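Local coordinates for protein alpha-glucosidase ([Eubacterium] rectale, PDB 6PNR) that probably hydrolyses sulfoquinovosides, acting as a family 31 glycoside hydrolase whose pocket holds a sulfonated aza-sugar inhibitor, at residues D84-T89 / I211-T216; K177-V182 / T226-Q231. All blocks are in the same frame, centred on the assembly; numbering follows the deposited sequence.

Interaction 1. Residues D84-T89 / I211-T216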
loop_
_atom_site.group_PDB
_atom_site.type_symbol
_atom_site.label_atom_id
_atom_site.label_comp_id
_atom_site.label_asym_id
_atom_site.label_seq_id
_atom_site.Cartn_x
_atom_site.Cartn_y
_atom_site.Cartn_z
ATOM N N ASP A 84 29.154 27.488 16.411
ATOM C CA ASP A 84 29.604 27.828 17.757
ATOM C C ASP A 84 30.137 26.570 18.425
ATOM O O ASP A 84 30.316 25.537 17.767
ATOM C CB ASP A 84 28.466 28.408 18.608
ATOM C CG ASP A 84 27.959 29.738 18.084
ATOM O OD1 ASP A 84 28.694 30.386 17.301
ATOM O OD2 ASP A 84 26.827 30.141 18.460
ATOM N N GLU A 85 30.369 26.633 19.738
ATOM C CA GLU A 85 30.720 25.425 20.472
ATOM C C GLU A 85 29.547 24.457 20.562
ATOM O O GLU A 85 29.767 23.253 20.744
ATOM C CB GLU A 85 31.217 25.776 21.881
ATOM C CG GLU A 85 32.018 24.659 22.563
ATOM C CD GLU A 85 31.716 24.529 24.053
ATOM O OE1 GLU A 85 30.520 24.457 24.414
ATOM O OE2 GLU A 85 32.672 24.499 24.863
ATOM N N ASN A 86 28.308 24.947 20.438
ATOM C CA ASN A 86 27.144 24.077 20.546
ATOM C C ASN A 86 26.114 24.241 19.440
ATOM O O ASN A 86 25.188 23.423 19.380
ATOM C CB ASN A 86 26.432 24.283 21.893
ATOM C CG ASN A 86 27.301 23.913 23.078
ATOM O OD1 ASN A 86 27.632 24.764 23.900
ATOM N ND2 ASN A 86 27.671 22.641 23.173
ATOM N N LEU A 87 26.232 25.244 18.568
ATOM C CA LEU A 87 25.183 25.549 17.602
ATOM C C LEU A 87 25.766 25.729 16.211
ATOM O O LEU A 87 26.740 26.463 16.039
ATOM C CB LEU A 87 24.416 26.815 17.996
ATOM C CG LEU A 87 23.373 27.309 16.984
ATOM C CD1 LEU A 87 22.263 26.267 16.786
ATOM C CD2 LEU A 87 22.792 28.641 17.432
ATOM N N CYS A 88 25.155 25.081 15.220
ATOM C CA CYS A 88 25.478 25.313 13.818
ATOM C C CYS A 88 24.193 25.563 13.049
ATOM O O CYS A 88 23.220 24.813 13.195
ATOM C CB CYS A 88 26.224 24.131 13.194
ATOM S SG CYS A 88 27.922 23.891 13.782
ATOM N N THR A 89 24.185 26.613 12.241
ATOM C CA THR A 89 23.076 26.887 11.345
ATOM C C THR A 89 23.579 26.835 9.908
ATOM O O THR A 89 24.694 27.277 9.610
ATOM C CB THR A 89 22.423 28.244 11.636
ATOM O OG1 THR A 89 23.379 29.297 11.458
ATOM C CG2 THR A 89 21.882 28.282 13.071
ATOM N N ILE A 211 21.439 22.720 13.869
ATOM C CA ILE A 211 22.016 21.571 14.558
ATOM C C ILE A 211 22.608 22.059 15.870
ATOM O O ILE A 211 23.389 23.015 15.884
ATOM C CB ILE A 211 23.098 20.871 13.719
ATOM C CG1 ILE A 211 22.589 20.548 12.314
ATOM C CG2 ILE A 211 23.572 19.619 14.433
ATOM C CD1 ILE A 211 23.621 19.827 11.439
ATOM N N GLU A 212 22.252 21.404 16.967
ATOM C CA GLU A 212 22.704 21.855 18.271
ATOM C C GLU A 212 23.028 20.645 19.134
ATOM O O GLU A 212 22.234 19.702 19.198
ATOM C CB GLU A 212 21.629 22.744 18.906
ATOM C CG GLU A 212 22.018 23.404 20.193
ATOM C CD GLU A 212 21.176 24.648 20.499
ATOM O OE1 GLU A 212 20.075 24.821 19.913
ATOM O OE2 GLU A 212 21.638 25.461 21.323
ATOM N N CYS A 213 24.190 20.661 19.788
ATOM C CA CYS A 213 24.651 19.516 20.569
ATOM C C CYS A 213 24.666 19.838 22.061
ATOM O O CYS A 213 24.486 20.977 22.489
ATOM C CB CYS A 213 26.044 19.054 20.097
ATOM S SG CYS A 213 27.448 20.172 20.541
ATOM N N ALA A 214 24.867 18.799 22.866
ATOM C CA ALA A 214 24.909 18.977 24.307
ATOM C C ALA A 214 25.509 17.729 24.937
ATOM O O ALA A 214 25.507 16.646 24.343
ATOM C CB ALA A 214 23.520 19.267 24.897
ATOM N N ASP A 215 26.016 17.907 26.159
ATOM C CA ASP A 215 26.723 16.852 26.878
ATOM C C ASP A 215 25.779 15.765 27.393
ATOM O O ASP A 215 26.191 14.607 27.543
ATOM C CB ASP A 215 27.494 17.486 28.041
ATOM C CG ASP A 215 28.278 16.474 28.854
ATOM O OD1 ASP A 215 28.764 15.482 28.267
ATOM O OD2 ASP A 215 28.403 16.671 30.087
ATOM N N THR A 216 24.529 16.119 27.700
ATOM C CA THR A 216 23.550 15.190 28.256
ATOM C C THR A 216 22.199 15.409 27.580
ATOM O O THR A 216 21.931 16.473 27.012
ATOM C CB THR A 216 23.393 15.373 29.773
ATOM O OG1 THR A 216 22.839 16.668 30.039
ATOM C CG2 THR A 216 24.737 15.246 30.489
#
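The carbonyl oxygen of N86 is approached by three groups from the other strand. C213 N donates to N86 O at 3.0 Å, the donor lying 16° from the carbonyl plane. Beside it, E212 CA makes a CA-H...O contact of 3.1 Å with the same N86 O. The side chain of E212 adds the third: CG, held anti to the backbone N (chi1 -174°), lies 3.3 Å from N86 O. One step on, C88 and I211 form an antiparallel hydrogen-bonded pair, with C88 N to I211 O and I211 N to C88 O both 2.8 Å. L87 and E212 are the non-hydrogen-bonded pair between these rungs. Here 87-89 and 211-213 run antiparallel at 172° in the middle of an eight-stranded sheet, consistent with the N-terminal beta-sandwich domain of family 31 enzymes. Residues 84-86 turn the chain from strand 77-83 into strand 87-94, D84 N bonding to L87 O, and a disulfide from C88 to C83 ties these two strands together. On the face carrying L87 and E212, the two side chains cross obliquely, with L87 CD1 4.1 Å from E212 OE1; that oxygen takes a salt bridge from R210 and a hydrogen bond from Y179, which would favour the charged carboxylate. N86 and E212 also touch R223 of helix 217-228. The face carrying C88 and I211 is covered by M1 and by L12 of strand 10-14.

Interaction 2. Residues K177-V182 / T226-Q231; sequences KYYLHV and TYFGRQ
F228 sets the edge of its ring against the face of H181, with F228 CZ 3.5 Å from H181 ND1 and placed toward the rim of the imidazole. The planes stand at 90° and the centroids lie 4.8 Å apart, a T-shaped (edge-to-face) pair. CG of H181 is anti to the backbone N (chi1 177°), and ND1 is hydrogen-bonded to T171 of the neighbouring strand 168-174, which holds the ring's rotation. Y227 comes to another part of the imidazole: H181 CD2 lies at the edge of the phenol ring, 3.9 Å from Y227 CE2. Helix 217-228, which follows strand 208-213, thus packs its last turn on strand 178-182 of the sandwich sheet, and H181 and F228 both also touch A445. Two residues earlier in the strand, the Y179 side chain crosses Y227 at about a right angle, its OH, hydrogen-bonded to E212, 3.6 Å from Y227 CB, and Y179 CE1 is 4.2 Å from F228 CE2. An alanine at H181 would probably leave the F228 edge without its ring face and T171 without this hydrogen-bond partner, opening a gap beside Y227. F228 also rests on Q169 and T171.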
loop_
_atom_site.group_PDB
_atom_site.type_symbol
_atom_site.label_atom_id
_atom_site.label_comp_id
_atom_site.label_asym_id
_atom_site.label_seq_id
_atom_site.Cartn_x
_atom_site.Cartn_y
_atom_site.Cartn_z
ATOM N N LYS A 177 23.950 12.759 20.484
ATOM C CA LYS A 177 23.648 13.865 21.399
ATOM C C LYS A 177 23.653 15.211 20.676
ATOM O O LYS A 177 24.293 16.175 21.098
ATOM C CB LYS A 177 24.595 13.873 22.596
ATOM C CG LYS A 177 24.252 12.806 23.623
ATOM C CD LYS A 177 25.163 12.877 24.830
ATOM C CE LYS A 177 25.173 11.560 25.576
ATOM N NZ LYS A 177 25.986 11.626 26.815
ATOM N N TYR A 178 22.922 15.258 19.566
ATOM C CA TYR A 178 22.528 16.495 18.916
ATOM C C TYR A 178 21.057 16.373 18.530
ATOM O O TYR A 178 20.508 15.270 18.436
ATOM C CB TYR A 178 23.392 16.801 17.673
ATOM C CG TYR A 178 23.186 15.859 16.480
ATOM C CD1 TYR A 178 22.126 16.044 15.596
ATOM C CD2 TYR A 178 24.065 14.807 16.224
ATOM C CE1 TYR A 178 21.929 15.203 14.522
ATOM C CE2 TYR A 178 23.880 13.962 15.145
ATOM C CZ TYR A 178 22.806 14.163 14.296
ATOM O OH TYR A 178 22.592 13.335 13.210
ATOM N N TYR A 179 20.416 17.518 18.327
ATOM C CA TYR A 179 19.148 17.566 17.620
ATOM C C TYR A 179 19.345 18.367 16.347
ATOM O O TYR A 179 20.221 19.235 16.271
ATOM C CB TYR A 179 18.007 18.174 18.470
ATOM C CG TYR A 179 17.947 19.688 18.534
ATOM C CD1 TYR A 179 17.236 20.427 17.586
ATOM C CD2 TYR A 179 18.549 20.374 19.574
ATOM C CE1 TYR A 179 17.167 21.813 17.666
ATOM C CE2 TYR A 179 18.479 21.751 19.663
ATOM C CZ TYR A 179 17.806 22.467 18.708
ATOM O OH TYR A 179 17.756 23.842 18.814
ATOM N N LEU A 180 18.535 18.052 15.343
ATOM C CA LEU A 180 18.572 18.728 14.060
ATOM C C LEU A 180 17.150 19.125 13.711
ATOM O O LEU A 180 16.232 18.303 13.805
ATOM C CB LEU A 180 19.174 17.826 12.963
ATOM C CG LEU A 180 19.331 18.365 11.535
ATOM C CD1 LEU A 180 20.390 17.564 10.803
ATOM C CD2 LEU A 180 18.034 18.324 10.752
ATOM N N HIS A 181 16.975 20.372 13.303
ATOM C CA HIS A 181 15.682 20.912 12.921
ATOM C C HIS A 181 15.773 21.463 11.510
ATOM O O HIS A 181 16.731 22.174 11.181
ATOM C CB HIS A 181 15.237 22.030 13.871
ATOM C CG HIS A 181 13.944 22.663 13.465
ATOM N ND1 HIS A 181 12.770 21.944 13.377
ATOM C CD2 HIS A 181 13.644 23.929 13.089
ATOM C CE1 HIS A 181 11.796 22.747 12.975
ATOM N NE2 HIS A 181 12.300 23.958 12.799
ATOM N N VAL A 182 14.785 21.139 10.677
ATOM C CA VAL A 182 14.645 21.737 9.356
ATOM C C VAL A 182 13.568 22.809 9.454
ATOM O O VAL A 182 12.406 22.505 9.750
ATOM C CB VAL A 182 14.286 20.690 8.285
ATOM C CG1 VAL A 182 14.197 21.345 6.898
ATOM C CG2 VAL A 182 15.302 19.545 8.278
ATOM N N THR A 226 14.737 26.062 24.756
ATOM C CA THR A 226 15.172 27.445 24.566
ATOM C C THR A 226 14.865 27.909 23.144
ATOM O O THR A 226 14.427 29.046 22.931
ATOM C CB THR A 226 16.668 27.591 24.874
ATOM O OG1 THR A 226 16.886 27.385 26.277
ATOM C CG2 THR A 226 17.163 29.001 24.492
ATOM N N TYR A 227 15.025 27.018 22.163
ATOM C CA TYR A 227 14.774 27.402 20.778
ATOM C C TYR A 227 13.286 27.368 20.432
ATOM O O TYR A 227 12.767 28.305 19.825
ATOM C CB TYR A 227 15.550 26.492 19.818
ATOM C CG TYR A 227 15.283 26.819 18.367
ATOM C CD1 TYR A 227 15.661 28.046 17.833
ATOM C CD2 TYR A 227 14.641 25.914 17.532
ATOM C CE1 TYR A 227 15.403 28.365 16.510
ATOM C CE2 TYR A 227 14.389 26.223 16.199
ATOM C CZ TYR A 227 14.774 27.451 15.699
ATOM O OH TYR A 227 14.526 27.775 14.381
ATOM N N PHE A 228 12.588 26.283 20.777
ATOM C CA PHE A 228 11.196 26.133 20.348
ATOM C C PHE A 228 10.198 26.768 21.308
ATOM O O PHE A 228 9.126 27.206 20.869
ATOM C CB PHE A 228 10.841 24.655 20.186
ATOM C CG PHE A 228 11.485 23.990 18.995
ATOM C CD1 PHE A 228 11.137 24.360 17.706
ATOM C CD2 PHE A 228 12.406 22.970 19.166
ATOM C CE1 PHE A 228 11.709 23.738 16.605
ATOM C CE2 PHE A 228 12.987 22.337 18.053
ATOM C CZ PHE A 228 12.631 22.725 16.778
ATOM N N GLY A 229 10.510 26.800 22.606
ATOM C CA GLY A 229 9.593 27.330 23.596
ATOM C C GLY A 229 9.384 26.416 24.784
ATOM O O GLY A 229 9.698 25.223 24.721
ATOM N N ARG A 230 8.872 26.968 25.884
ATOM C CA ARG A 230 8.547 26.195 27.073
ATOM C C ARG A 230 7.105 26.461 27.485
ATOM O O ARG A 230 6.584 27.563 27.301
ATOM C CB ARG A 230 9.496 26.523 28.239
ATOM C CG ARG A 230 10.834 25.788 28.110
ATOM C CD ARG A 230 11.899 26.331 29.015
ATOM N NE ARG A 230 13.215 25.834 28.617
ATOM C CZ ARG A 230 14.359 26.403 28.977
ATOM N NH1 ARG A 230 14.335 27.483 29.742
ATOM N NH2 ARG A 230 15.519 25.899 28.571
ATOM N N GLN A 231 6.467 25.435 28.054
ATOM C CA GLN A 231 5.087 25.543 28.505
ATOM C C GLN A 231 5.023 26.222 29.877
ATOM O O GLN A 231 5.958 26.110 30.676
ATOM C CB GLN A 231 4.448 24.152 28.589
ATOM C CG GLN A 231 4.362 23.402 27.239
ATOM C CD GLN A 231 5.588 22.542 26.967
ATOM O OE1 GLN A 231 5.811 21.533 27.640
ATOM N NE2 GLN A 231 6.386 22.933 25.968
#

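The two contacts lie with their centres about 11 Å apart, and their segments alternate along the chain: 84-89, 177-182, 211-216, 226-231. Strands 87-94, 208-213 and 178-182 are successive neighbours in the same eight-stranded antiparallel sheet, so interaction 1 joins the first two edge to edge, whereas interaction 2 sets a helix against the third. Strand 208-213 leads directly into helix 217-228, which links the second segments of the two contacts. K177 NZ, probably hydrogen-bonded to D215 O, ties them at the turn. Interaction 2 sits nearer the chain centre, probably where the sandwich meets the catalytic barrel; the inhibitor-binding residues lie in neither contact.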